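Local coordinates for ubiquitin-conjugating enzyme-like protein (Leishmania mexicana, PDB 6ZM3), which probably acts as a catalytically inactive ubiquitin-conjugating enzyme variant (UEV) that pairs with an active E2 partner in building ubiquitin chains, at residues 4-9 with 72-77; 27-32 with 119-124; 32-37 with 43-48; 65-70 with 76-81; 96-99 with 103-106. All blocks are in the same frame, centred on the assembly; numbering follows the deposited sequence.

Contact 1. Residues 4-9 with 72-77; sequences MVEVPR and YPKVPP
R9 lays the first part of its side chain along the backbone carbonyl of Y72: CB and CG each come within 3.3 Å of Y72 O. The torsions explain the path. CG lies anti to the backbone N (chi1 172°) and the chain stays extended as far as NE, which carries the guanidinium past Y72 into a cluster of carbonyls. There NE donates to D69 O, NH2 to C68 O and NH1 to F41 O, and all three nitrogens of the group are therefore used. Y72 is fixed separately. P73, joined to it by a cis peptide, sets CB 3.7 Å above the centre of the Y72 ring, P77 CD meets the ring edge in its plane, and the hydroxyl is hydrogen-bonded to E16 OE2 on helix 9-22. The second meeting lies at the surface and has no bond. K74 bends at chi3 and chi4, crossing the extended E6 side chain at about a right angle, and it is the methylene CE that meets E6 OE2, at 3.2 Å. The ammonium stands further off, with NZ 4.4 Å from E6 OE2, beyond salt-bridge range. The YPKVPP sequence, with its cis proline, matches the PxxPP motif of the ubiquitin-conjugating fold, and here it is joined to the residues leading into helix 9-22, whose N-cap position is P8. Chemically the two halves differ: R9 offers its aliphatic part to one carbonyl and its N-H groups to three others, a directional fixture, whereas E6 and K74, beside their contact at CE, probably attract each other weakly across the gap from OE2 to NZ.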
# COMPACT_ATOMS: atom_id res chain seq x y z
N MET B 4 6.70 10.13 41.15
CA MET B 4 7.41 10.48 39.87
C MET B 4 6.62 11.56 39.13
O MET B 4 7.21 12.48 38.56
CB MET B 4 7.50 9.24 38.96
CG MET B 4 8.34 9.46 37.70
SD MET B 4 8.60 7.93 36.76
CE MET B 4 7.04 7.78 35.90
N VAL B 5 5.29 11.42 39.19
CA VAL B 5 4.33 12.06 38.30
C VAL B 5 4.22 11.26 37.01
O VAL B 5 4.99 11.43 36.05
CB VAL B 5 4.55 13.57 38.05
CG1 VAL B 5 3.47 14.10 37.12
CG2 VAL B 5 4.54 14.37 39.35
N GLU B 6 3.23 10.39 37.02
CA GLU B 6 2.86 9.56 35.89
C GLU B 6 1.95 10.36 34.97
O GLU B 6 0.88 10.79 35.39
CB GLU B 6 2.04 8.42 36.49
CG GLU B 6 1.65 7.36 35.49
CD GLU B 6 0.87 6.25 36.14
OE1 GLU B 6 1.10 6.00 37.34
OE2 GLU B 6 0.02 5.64 35.44
N VAL B 7 2.35 10.47 33.70
CA VAL B 7 1.46 10.96 32.66
C VAL B 7 0.43 9.88 32.32
O VAL B 7 0.78 8.76 31.96
CB VAL B 7 2.22 11.44 31.42
CG1 VAL B 7 1.25 11.97 30.37
CG2 VAL B 7 3.21 12.54 31.81
N PRO B 8 -0.87 10.17 32.50
CA PRO B 8 -1.95 9.25 32.13
C PRO B 8 -1.84 8.87 30.65
O PRO B 8 -1.37 9.64 29.80
CB PRO B 8 -3.22 10.07 32.39
CG PRO B 8 -2.78 11.01 33.51
CD PRO B 8 -1.38 11.42 33.10
N ARG B 9 -2.27 7.63 30.36
CA ARG B 9 -2.14 7.10 29.01
C ARG B 9 -2.68 8.08 27.96
O ARG B 9 -2.02 8.32 26.95
CB ARG B 9 -2.89 5.77 28.91
CG ARG B 9 -3.01 5.20 27.50
CD ARG B 9 -4.02 4.06 27.44
NE ARG B 9 -4.16 3.53 26.08
CZ ARG B 9 -4.97 4.05 25.15
NH1 ARG B 9 -5.71 5.11 25.44
NH2 ARG B 9 -4.99 3.54 23.92
N TYR B 72 -0.23 1.23 28.13
CA TYR B 72 0.75 2.07 27.46
C TYR B 72 0.86 3.42 28.19
O TYR B 72 -0.18 3.92 28.64
CB TYR B 72 0.34 2.39 26.02
CG TYR B 72 1.35 3.19 25.22
CD1 TYR B 72 2.46 2.58 24.68
CD2 TYR B 72 1.18 4.56 24.98
CE1 TYR B 72 3.39 3.28 23.92
CE2 TYR B 72 2.11 5.27 24.23
CZ TYR B 72 3.20 4.63 23.67
OH TYR B 72 4.15 5.26 22.91
N PRO B 73 2.06 4.04 28.34
CA PRO B 73 3.36 3.47 28.00
C PRO B 73 4.08 2.80 29.19
O PRO B 73 5.30 2.79 29.21
CB PRO B 73 4.13 4.73 27.61
CG PRO B 73 3.64 5.79 28.55
CD PRO B 73 2.23 5.39 28.91
N LYS B 74 3.31 2.30 30.17
CA LYS B 74 3.90 1.62 31.32
C LYS B 74 4.53 0.31 30.85
O LYS B 74 5.65 -0.02 31.26
CB LYS B 74 2.90 1.42 32.46
CG LYS B 74 2.71 2.65 33.35
CD LYS B 74 2.11 2.35 34.72
CE LYS B 74 0.61 2.53 34.80
NZ LYS B 74 -0.13 1.49 34.05
N VAL B 75 3.84 -0.34 29.91
CA VAL B 75 4.38 -1.47 29.17
C VAL B 75 4.50 -1.07 27.70
O VAL B 75 3.88 -0.10 27.26
CB VAL B 75 3.50 -2.72 29.35
CG1 VAL B 75 3.36 -3.11 30.81
CG2 VAL B 75 2.13 -2.54 28.71
N PRO B 76 5.32 -1.76 26.86
CA PRO B 76 5.58 -1.28 25.50
C PRO B 76 4.33 -1.36 24.61
O PRO B 76 3.37 -2.06 24.93
CB PRO B 76 6.70 -2.22 25.00
CG PRO B 76 7.26 -2.86 26.26
CD PRO B 76 6.05 -3.00 27.16
N PRO B 77 4.30 -0.64 23.46
CA PRO B 77 3.23 -0.82 22.49
C PRO B 77 3.42 -2.18 21.82
O PRO B 77 4.53 -2.71 21.75
CB PRO B 77 3.51 0.26 21.44
CG PRO B 77 4.98 0.61 21.56
CD PRO B 77 5.34 0.29 22.99

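Contact 2. Residues 27-32 with 119-124; sequences NQNVSV and ELRKEM
N27 OD1 accepts two backbone N-H groups, those of N29 and V30, the two residues that meet R121 of helix 113-125. The bond from N29 N is 3.0 Å long and nearly straight, arriving close to the direction of the C=O bond. That from V30 N, 3.1 Å, comes in tilted by 26° from the carbonyl plane. The first closes an Asx turn and the second an Asx motif, and together they fix the bend that leads into strand 30-34. From this bend N29 holds CG between its backbone N and carbonyl carbon (chi1 69°), a crowded position that places its amide flat over one face of the R121 guanidinium. The planes are 6° apart, and N29 CG stands 3.3 Å from R121 CZ, over the centre of the group. Within this stack no hydrogen bond forms: N29 OD1 is 3.4 Å from R121 NE but at a poor angle, since it lies over the plane and not in it. R121 NE donates instead to V50 O on the neighbouring strand 44-50. V30 touches the same side chain lower down, its CG2 resting 3.8 Å from R121 CD, while V30 also packs on L117 of the helix. The contact thus joins the first residues of the edge strand to the helix packed across the sheet. In chemical terms, the guanidinium is used in two ways, its face for the N29 amide and its NE-H for V50 O; N29 OD1 over NE and CZ may be favourable, whereas ND2 beside NH2 brings two donors together unbonded, and dispersion probably contributes.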
# COMPACT_ATOMS: atom_id res chain seq x y z
N ASN B 27 12.03 14.23 8.92
CA ASN B 27 12.25 12.79 9.01
C ASN B 27 11.27 12.14 8.05
O ASN B 27 10.08 12.10 8.32
CB ASN B 27 11.96 12.26 10.42
CG ASN B 27 12.22 10.77 10.55
OD1 ASN B 27 12.07 10.01 9.60
ND2 ASN B 27 12.63 10.35 11.74
N GLN B 28 11.78 11.70 6.90
CA GLN B 28 10.92 10.99 5.97
C GLN B 28 11.52 9.61 5.73
O GLN B 28 11.70 9.20 4.58
CB GLN B 28 10.66 11.80 4.69
CG GLN B 28 11.90 12.48 4.11
CD GLN B 28 11.83 12.63 2.61
OE1 GLN B 28 10.93 13.27 2.07
NE2 GLN B 28 12.80 12.04 1.93
N ASN B 29 11.85 8.92 6.82
CA ASN B 29 12.20 7.52 6.70
C ASN B 29 11.41 6.67 7.70
O ASN B 29 11.39 5.44 7.60
CB ASN B 29 13.71 7.34 6.52
CG ASN B 29 14.48 7.70 7.78
OD1 ASN B 29 14.09 7.29 8.87
ND2 ASN B 29 15.54 8.47 7.66
N VAL B 30 10.75 7.34 8.65
CA VAL B 30 9.85 6.68 9.59
C VAL B 30 8.61 7.55 9.84
O VAL B 30 8.69 8.78 9.85
CB VAL B 30 10.61 6.33 10.89
CG1 VAL B 30 9.72 6.27 12.11
CG2 VAL B 30 11.44 5.07 10.78
N SER B 31 7.44 6.92 10.05
CA SER B 31 6.23 7.69 10.27
C SER B 31 5.20 6.91 11.06
O SER B 31 5.10 5.69 10.89
CB SER B 31 5.63 8.13 8.97
OG SER B 31 4.60 9.04 9.25
N VAL B 32 4.45 7.64 11.91
CA VAL B 32 3.38 7.06 12.70
C VAL B 32 2.21 8.02 12.63
O VAL B 32 2.39 9.24 12.60
CB VAL B 32 3.79 6.87 14.18
CG1 VAL B 32 2.80 6.02 14.94
CG2 VAL B 32 5.20 6.32 14.33
N GLU B 119 14.16 2.80 15.74
CA GLU B 119 14.95 1.73 16.33
C GLU B 119 14.77 0.41 15.58
O GLU B 119 15.74 -0.36 15.47
CB GLU B 119 14.73 1.61 17.83
CG GLU B 119 15.31 2.79 18.63
CD GLU B 119 16.83 2.86 18.67
OE1 GLU B 119 17.44 1.81 18.92
OE2 GLU B 119 17.40 3.93 18.35
N LEU B 120 13.56 0.12 15.08
CA LEU B 120 13.38 -0.99 14.15
C LEU B 120 14.12 -0.75 12.83
O LEU B 120 14.71 -1.67 12.25
CB LEU B 120 11.89 -1.26 13.95
CG LEU B 120 11.23 -1.91 15.16
CD1 LEU B 120 9.71 -1.87 15.06
CD2 LEU B 120 11.73 -3.36 15.28
N ARG B 121 14.14 0.51 12.37
CA ARG B 121 14.86 0.84 11.15
C ARG B 121 16.38 0.70 11.31
O ARG B 121 17.05 0.22 10.41
CB ARG B 121 14.48 2.24 10.65
CG ARG B 121 14.92 2.48 9.22
CD ARG B 121 14.48 3.86 8.78
NE ARG B 121 15.13 4.34 7.58
CZ ARG B 121 16.29 5.00 7.56
NH1 ARG B 121 17.00 5.19 8.66
NH2 ARG B 121 16.76 5.44 6.41
N LYS B 122 16.91 1.07 12.48
CA LYS B 122 18.33 0.87 12.73
C LYS B 122 18.63 -0.64 12.75
O LYS B 122 19.65 -1.04 12.22
CB LYS B 122 18.73 1.48 14.07
CG LYS B 122 18.63 3.00 14.20
CD LYS B 122 19.51 3.55 15.31
N GLU B 123 17.72 -1.46 13.32
CA GLU B 123 17.90 -2.91 13.38
C GLU B 123 18.18 -3.48 12.00
O GLU B 123 18.86 -4.49 11.89
CB GLU B 123 16.67 -3.65 13.92
CG GLU B 123 16.51 -3.64 15.43
CD GLU B 123 17.43 -4.56 16.22
OE1 GLU B 123 18.29 -5.24 15.60
OE2 GLU B 123 17.29 -4.61 17.45
N MET B 124 17.61 -2.84 10.96
CA MET B 124 17.75 -3.29 9.59
C MET B 124 19.13 -2.92 9.05
O MET B 124 19.61 -3.54 8.10
CB MET B 124 16.67 -2.64 8.72
CG MET B 124 15.29 -3.07 9.08
SD MET B 124 13.99 -2.11 8.20
CE MET B 124 12.55 -2.75 9.04

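Contact 3. Residues 32-37 with 43-48; sequences VGLRDT and HYWNGT
V32 and L34 pack against the buried W45, whereas the R35, D36 and Y44 end of the contact admits water, though its own packing is close. On the buried side L34 CD1 lies over the six-membered ring of W45, 3.9 Å from its centroid and 15° off the normal, a CH-pi contact. V32 CG1 reaches W45 CE3 at 3.8 Å, crossing the indole at about a right angle. The backbones beneath are equally close: G33 and N46 form a hydrogen-bonded antiparallel pair, with N46 N to G33 O at 2.7 Å and G33 N to N46 O at 3.1 Å. W45 NE1 is satisfied by F42 O. Toward the loop the strands are still joined by R35 N to Y44 O, 3.0 Å, but a water now enters, accepting from D36 N and donating to Y44 O. Here R35, bent at chi3 (79°), turns its guanidinium flat on the Y44 ring, the planes 2° apart and CZ 4.1 Å from the centroid, an off-centre cation-pi stack. R35 CG also lies 3.1 Å from N46 OD1. Y67 stacks on the other face of that ring of Y44. D36 holds the guanidinium side-on, NE to OD1 at 2.9 Å and NH2 to OD2 over a longer distance, while NH1 forms a salt bridge with E65 OE1; charge on both sides probably fixes the rotation of the group. Apolar side chains of the other protein chain pack on R35 and N46. Strands 30-34 and 44-50 make the first beta hairpin of the four-stranded antiparallel meander typical of the ubiquitin-conjugating fold.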
# COMPACT_ATOMS: atom_id res chain seq x y z
N VAL B 32 4.45 7.64 11.91
CA VAL B 32 3.38 7.06 12.70
C VAL B 32 2.21 8.02 12.63
O VAL B 32 2.39 9.24 12.60
CB VAL B 32 3.79 6.87 14.18
CG1 VAL B 32 2.80 6.02 14.94
CG2 VAL B 32 5.20 6.32 14.33
N GLY B 33 1.00 7.47 12.71
CA GLY B 33 -0.19 8.29 12.57
C GLY B 33 -1.40 7.47 13.00
O GLY B 33 -1.34 6.24 13.00
N LEU B 34 -2.45 8.19 13.39
CA LEU B 34 -3.65 7.56 13.95
C LEU B 34 -4.27 6.68 12.86
O LEU B 34 -4.37 7.12 11.72
CB LEU B 34 -4.57 8.73 14.35
CG LEU B 34 -5.49 8.56 15.56
CD1 LEU B 34 -4.78 7.93 16.76
CD2 LEU B 34 -6.06 9.91 15.98
N ARG B 35 -4.66 5.44 13.21
CA ARG B 35 -5.22 4.52 12.24
C ARG B 35 -6.65 4.89 11.87
O ARG B 35 -6.98 5.01 10.68
CB ARG B 35 -5.17 3.07 12.73
CG ARG B 35 -5.67 2.09 11.67
CD ARG B 35 -5.78 0.67 12.18
NE ARG B 35 -6.97 0.49 12.97
CZ ARG B 35 -7.28 -0.65 13.58
NH1 ARG B 35 -6.44 -1.67 13.50
NH2 ARG B 35 -8.41 -0.74 14.25
N ASP B 36 -7.50 5.03 12.91
CA ASP B 36 -8.92 5.29 12.81
C ASP B 36 -9.15 6.75 13.17
O ASP B 36 -8.81 7.21 14.26
CB ASP B 36 -9.77 4.39 13.73
CG ASP B 36 -9.38 2.91 13.75
OD1 ASP B 36 -9.15 2.34 12.67
OD2 ASP B 36 -9.32 2.33 14.86
N THR B 37 -9.80 7.44 12.24
CA THR B 37 -10.03 8.87 12.28
C THR B 37 -10.91 9.29 13.47
O THR B 37 -10.84 10.44 13.90
CB THR B 37 -10.49 9.33 10.89
OG1 THR B 37 -10.32 10.74 10.78
CG2 THR B 37 -11.90 8.90 10.53
N HIS B 43 -6.23 3.94 20.20
CA HIS B 43 -5.75 2.59 20.44
C HIS B 43 -4.80 2.16 19.32
O HIS B 43 -3.71 1.65 19.58
CB HIS B 43 -6.93 1.63 20.59
CG HIS B 43 -7.69 1.80 21.86
ND1 HIS B 43 -7.26 1.27 23.06
CD2 HIS B 43 -8.86 2.42 22.12
CE1 HIS B 43 -8.13 1.54 24.00
NE2 HIS B 43 -9.12 2.25 23.43
N TYR B 44 -5.16 2.41 18.06
CA TYR B 44 -4.38 1.89 16.96
C TYR B 44 -3.72 2.99 16.14
O TYR B 44 -4.39 3.97 15.81
CB TYR B 44 -5.26 1.01 16.06
CG TYR B 44 -5.48 -0.36 16.67
CD1 TYR B 44 -4.52 -1.36 16.53
CD2 TYR B 44 -6.62 -0.65 17.38
CE1 TYR B 44 -4.71 -2.61 17.09
CE2 TYR B 44 -6.84 -1.91 17.93
CZ TYR B 44 -5.87 -2.89 17.78
OH TYR B 44 -6.04 -4.13 18.34
N TRP B 45 -2.45 2.75 15.78
CA TRP B 45 -1.65 3.63 14.96
C TRP B 45 -1.09 2.86 13.77
O TRP B 45 -0.77 1.68 13.89
CB TRP B 45 -0.53 4.25 15.81
CG TRP B 45 -1.03 5.04 16.98
CD1 TRP B 45 -1.67 4.57 18.09
CD2 TRP B 45 -0.91 6.46 17.16
NE1 TRP B 45 -1.99 5.60 18.93
CE2 TRP B 45 -1.55 6.78 18.37
CE3 TRP B 45 -0.38 7.49 16.38
CZ2 TRP B 45 -1.60 8.08 18.88
CZ3 TRP B 45 -0.48 8.78 16.85
CH2 TRP B 45 -1.07 9.07 18.09
N ASN B 46 -0.99 3.54 12.64
CA ASN B 46 -0.36 3.01 11.45
C ASN B 46 1.10 3.41 11.58
O ASN B 46 1.35 4.51 12.03
CB ASN B 46 -0.89 3.67 10.17
CG ASN B 46 -2.33 3.37 9.84
OD1 ASN B 46 -2.91 2.42 10.33
ND2 ASN B 46 -2.93 4.18 8.98
N GLY B 47 2.02 2.51 11.21
CA GLY B 47 3.42 2.86 11.14
C GLY B 47 3.99 2.58 9.76
O GLY B 47 3.56 1.67 9.03
N THR B 48 4.94 3.41 9.37
CA THR B 48 5.71 3.22 8.17
C THR B 48 7.18 3.25 8.55
O THR B 48 7.60 4.18 9.25
CB THR B 48 5.45 4.36 7.17
OG1 THR B 48 4.04 4.35 6.92
CG2 THR B 48 6.22 4.20 5.87
O HOH W 1 -6.87 4.94 15.99

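Contact 4. Residues 65-70 with 76-81; sequences EIYCDE and PPHIRF
E65 sets CG anti to its backbone nitrogen (chi1 -177°), and R80, whose chain bends at chi3 (35°), folds its guanidinium back over the same face of the sheet, so that the two side chains run side by side. R80 NH2 then donates to E65 OE2 at 2.9 Å, a salt bridge. The oxygen lies in the guanidinium plane, yet the nitrogen stands 65° out of the carboxylate plane, because the two flat groups are steeply inclined. The other oxygen, E65 OE1, forms a salt bridge with R35 NH1, just beyond the end of strand 30-34. On this face the rings of Y67 and H78 also run alongside each other and meet rim to rim, the two CD2 atoms 3.4 Å apart, with neither ring over the face of the other. The opposite face is apolar: I66 CG2 touches P77 CB at 3.6 Å and, more loosely, I79 CG1 at 4.3 Å, while M113 and C116 of helix 113-125 close over I66 and I79. Two hydrogen-bonded pairs frame this hairpin, E65 with R80 and Y67 with H78, the bond from Y67 N to H78 O being 2.8 Å; I66 and I79 form the non-hydrogen-bonded pair between them. Placed between two arginines, the E65 carboxylate would be expected to stay ionised and to tie strand 78-81 electrostatically to the far end of the sheet.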
# COMPACT_ATOMS: atom_id res chain seq x y z
N GLU B 65 1.39 -2.10 12.17
CA GLU B 65 0.28 -1.69 13.00
C GLU B 65 0.80 -1.60 14.43
O GLU B 65 1.62 -2.45 14.82
CB GLU B 65 -0.81 -2.75 12.96
CG GLU B 65 -2.04 -2.36 13.75
CD GLU B 65 -3.26 -3.14 13.29
OE1 GLU B 65 -4.03 -2.62 12.41
OE2 GLU B 65 -3.43 -4.27 13.78
N ILE B 66 0.33 -0.56 15.14
CA ILE B 66 0.69 -0.32 16.53
C ILE B 66 -0.58 -0.29 17.38
O ILE B 66 -1.54 0.44 17.10
CB ILE B 66 1.57 0.93 16.72
CG1 ILE B 66 2.74 0.88 15.72
CG2 ILE B 66 2.06 0.99 18.18
CD1 ILE B 66 3.54 2.16 15.52
N TYR B 67 -0.56 -1.09 18.45
CA TYR B 67 -1.62 -1.11 19.42
C TYR B 67 -1.08 -0.59 20.75
O TYR B 67 -0.13 -1.17 21.27
CB TYR B 67 -2.09 -2.55 19.62
CG TYR B 67 -3.20 -2.76 20.62
CD1 TYR B 67 -4.28 -1.90 20.69
CD2 TYR B 67 -3.18 -3.85 21.48
CE1 TYR B 67 -5.32 -2.10 21.57
CE2 TYR B 67 -4.22 -4.07 22.38
CZ TYR B 67 -5.28 -3.18 22.43
OH TYR B 67 -6.31 -3.36 23.30
N CYS B 68 -1.65 0.51 21.26
CA CYS B 68 -1.37 0.98 22.61
C CYS B 68 -2.53 0.60 23.54
O CYS B 68 -3.61 1.19 23.50
CB CYS B 68 -1.09 2.49 22.63
SG CYS B 68 0.19 3.04 21.48
N ASP B 69 -2.32 -0.43 24.37
CA ASP B 69 -3.40 -0.94 25.21
C ASP B 69 -3.56 -0.10 26.47
O ASP B 69 -2.94 0.95 26.60
CB ASP B 69 -3.22 -2.44 25.48
CG ASP B 69 -2.07 -2.78 26.41
OD1 ASP B 69 -1.06 -1.99 26.48
OD2 ASP B 69 -2.17 -3.87 27.05
N GLU B 70 -4.41 -0.57 27.39
CA GLU B 70 -4.70 0.08 28.67
C GLU B 70 -3.44 0.58 29.37
O GLU B 70 -3.50 1.60 30.07
CB GLU B 70 -5.20 -0.90 29.73
CG GLU B 70 -6.60 -1.41 29.54
CD GLU B 70 -6.60 -2.89 29.17
OE1 GLU B 70 -5.97 -3.68 29.90
OE2 GLU B 70 -7.22 -3.23 28.17
N PRO B 76 5.32 -1.76 26.86
CA PRO B 76 5.58 -1.28 25.50
C PRO B 76 4.33 -1.36 24.61
O PRO B 76 3.37 -2.06 24.93
CB PRO B 76 6.70 -2.22 25.00
CG PRO B 76 7.26 -2.86 26.26
CD PRO B 76 6.05 -3.00 27.16
N PRO B 77 4.30 -0.64 23.46
CA PRO B 77 3.23 -0.82 22.49
C PRO B 77 3.42 -2.18 21.82
O PRO B 77 4.53 -2.71 21.75
CB PRO B 77 3.51 0.26 21.44
CG PRO B 77 4.98 0.61 21.56
CD PRO B 77 5.34 0.29 22.99
N HIS B 78 2.32 -2.73 21.31
CA HIS B 78 2.36 -3.95 20.50
C HIS B 78 2.53 -3.54 19.05
O HIS B 78 1.66 -2.85 18.53
CB HIS B 78 1.07 -4.74 20.73
CG HIS B 78 0.79 -4.99 22.18
ND1 HIS B 78 1.61 -5.78 22.96
CD2 HIS B 78 -0.18 -4.54 23.00
CE1 HIS B 78 1.14 -5.83 24.18
NE2 HIS B 78 0.04 -5.07 24.24
N ILE B 79 3.66 -3.93 18.45
CA ILE B 79 4.02 -3.59 17.09
C ILE B 79 4.03 -4.89 16.27
O ILE B 79 4.69 -5.86 16.65
CB ILE B 79 5.37 -2.83 17.04
CG1 ILE B 79 5.40 -1.64 18.01
CG2 ILE B 79 5.76 -2.42 15.62
CD1 ILE B 79 6.54 -0.65 17.72
N ARG B 80 3.30 -4.88 15.15
CA ARG B 80 3.29 -5.99 14.20
C ARG B 80 3.66 -5.43 12.83
O ARG B 80 3.07 -4.43 12.39
CB ARG B 80 1.85 -6.50 14.07
CG ARG B 80 1.69 -7.97 13.72
CD ARG B 80 0.26 -8.46 13.89
NE ARG B 80 -0.75 -7.46 13.53
CZ ARG B 80 -1.46 -7.43 12.39
NH1 ARG B 80 -1.28 -8.37 11.47
NH2 ARG B 80 -2.35 -6.48 12.17
N PHE B 81 4.57 -6.10 12.13
CA PHE B 81 4.79 -5.76 10.74
C PHE B 81 3.63 -6.31 9.91
O PHE B 81 3.22 -7.46 10.10
CB PHE B 81 6.12 -6.30 10.22
CG PHE B 81 7.33 -5.45 10.51
CD1 PHE B 81 8.00 -5.57 11.73
CD2 PHE B 81 7.83 -4.55 9.57
CE1 PHE B 81 9.13 -4.80 11.99
CE2 PHE B 81 8.96 -3.81 9.83
CZ PHE B 81 9.61 -3.95 11.04

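Contact 5. Residues 96-99 with 103-106; sequences VNRE and VFKH
R98 O comes within 3.3 Å of K105 N, yet no hydrogen bond forms, because the N-H points at a poor angle. The carbonyl instead rests against carbon: F104 CB and F104 C lie 3.5 Å from R98 O. This leaves the hold between the loop and helix 102-105 to packing. F104 sits at the centre of it. V96 CG1, anti to the backbone N (chi1 174°), meets F104 CE2 at 3.5 Å, the two side chains crossing at about a right angle, while R98 CG approaches F104 CD2 more loosely at 4.1 Å. F101 packs edge-to-face with the same ring, and I79 and C116 lie against it as well. The loop is shaped from within: N97 OD1 accepts from E99 N at 2.8 Å, an Asx turn, and N97 ND2 donates to D91. Further out, the K105 methylenes run over E99 O, with CG at 3.8 Å. By comparison with active ubiquitin-conjugating enzymes, the catalytic cysteine would fall near N97, and the asparagine there is consistent with the UEV branch of this fold.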
# COMPACT_ATOMS: atom_id res chain seq x y z
N VAL B 96 6.64 -7.88 16.70
CA VAL B 96 7.93 -7.48 17.24
C VAL B 96 8.03 -8.10 18.63
O VAL B 96 7.20 -7.87 19.47
CB VAL B 96 8.12 -5.95 17.27
CG1 VAL B 96 9.40 -5.51 17.96
CG2 VAL B 96 8.11 -5.39 15.85
N ASN B 97 9.01 -9.00 18.78
CA ASN B 97 9.24 -9.83 19.96
C ASN B 97 9.77 -8.98 21.12
O ASN B 97 10.77 -8.30 20.98
CB ASN B 97 10.29 -10.90 19.58
CG ASN B 97 10.48 -11.91 20.68
OD1 ASN B 97 11.04 -11.57 21.71
ND2 ASN B 97 10.01 -13.12 20.47
N ARG B 98 9.13 -9.12 22.28
CA ARG B 98 9.34 -8.28 23.45
C ARG B 98 10.63 -8.62 24.19
O ARG B 98 11.13 -7.80 24.97
CB ARG B 98 8.09 -8.32 24.33
CG ARG B 98 7.00 -7.38 23.85
CD ARG B 98 5.62 -7.72 24.38
NE ARG B 98 4.81 -6.52 24.57
CZ ARG B 98 4.42 -6.00 25.74
NH1 ARG B 98 4.74 -6.60 26.88
NH2 ARG B 98 3.69 -4.89 25.76
N GLU B 99 11.20 -9.80 23.93
CA GLU B 99 12.44 -10.21 24.58
C GLU B 99 13.63 -9.99 23.64
O GLU B 99 14.77 -9.97 24.08
CB GLU B 99 12.34 -11.64 25.11
CG GLU B 99 11.08 -11.89 25.93
CD GLU B 99 11.22 -12.71 27.21
OE1 GLU B 99 11.39 -13.95 27.11
OE2 GLU B 99 11.13 -12.12 28.31
N VAL B 103 14.76 -2.33 22.57
CA VAL B 103 13.93 -1.28 23.13
C VAL B 103 12.86 -1.85 24.05
O VAL B 103 12.39 -1.19 24.97
CB VAL B 103 13.25 -0.52 21.99
CG1 VAL B 103 12.22 0.48 22.52
CG2 VAL B 103 14.31 0.13 21.12
N PHE B 104 12.40 -3.06 23.77
CA PHE B 104 11.31 -3.63 24.53
C PHE B 104 11.83 -4.43 25.71
O PHE B 104 11.17 -4.49 26.75
CB PHE B 104 10.48 -4.57 23.65
CG PHE B 104 9.56 -3.87 22.67
CD1 PHE B 104 9.27 -2.52 22.80
CD2 PHE B 104 8.95 -4.59 21.65
CE1 PHE B 104 8.43 -1.89 21.90
CE2 PHE B 104 8.09 -3.95 20.76
CZ PHE B 104 7.85 -2.60 20.87
N LYS B 105 12.96 -5.11 25.51
CA LYS B 105 13.58 -5.94 26.54
C LYS B 105 13.88 -5.08 27.76
O LYS B 105 13.57 -5.47 28.88
CB LYS B 105 14.89 -6.52 26.01
CG LYS B 105 15.55 -7.59 26.88
CD LYS B 105 16.98 -7.88 26.45
CE LYS B 105 17.46 -9.30 26.67
NZ LYS B 105 17.43 -9.70 28.10
N HIS B 106 14.49 -3.92 27.51
CA HIS B 106 14.78 -2.93 28.55
C HIS B 106 13.90 -1.70 28.35
O HIS B 106 14.40 -0.65 27.94
CB HIS B 106 16.28 -2.61 28.52
CG HIS B 106 17.16 -3.80 28.78
ND1 HIS B 106 17.07 -4.55 29.95
CD2 HIS B 106 18.16 -4.33 28.06
CE1 HIS B 106 17.97 -5.51 29.93
NE2 HIS B 106 18.66 -5.39 28.77

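The contacts follow the ubiquitin-conjugating fold from its amino end to helix 113-125. Contacts 3 and 4 are successive hairpins of one sheet, their centres 10 Å apart, joined by W45 O to I66 N and by the salt bridge of R35 NH1 to E65 OE1, 2.8 Å. Contact 2 shares V32 with contact 3, and its helix packs on contact 4 through L120 and I79. Contact 1 shares P76 and P77 with contact 4, and separately R9 NH2 reaches C68 O, 2.8 Å. Contact 5, beside contact 4 at about 12 Å between centres, probably occupies the region that carries the active site in functional E2s; contact 3 lies about 20 Å from it, centre to centre.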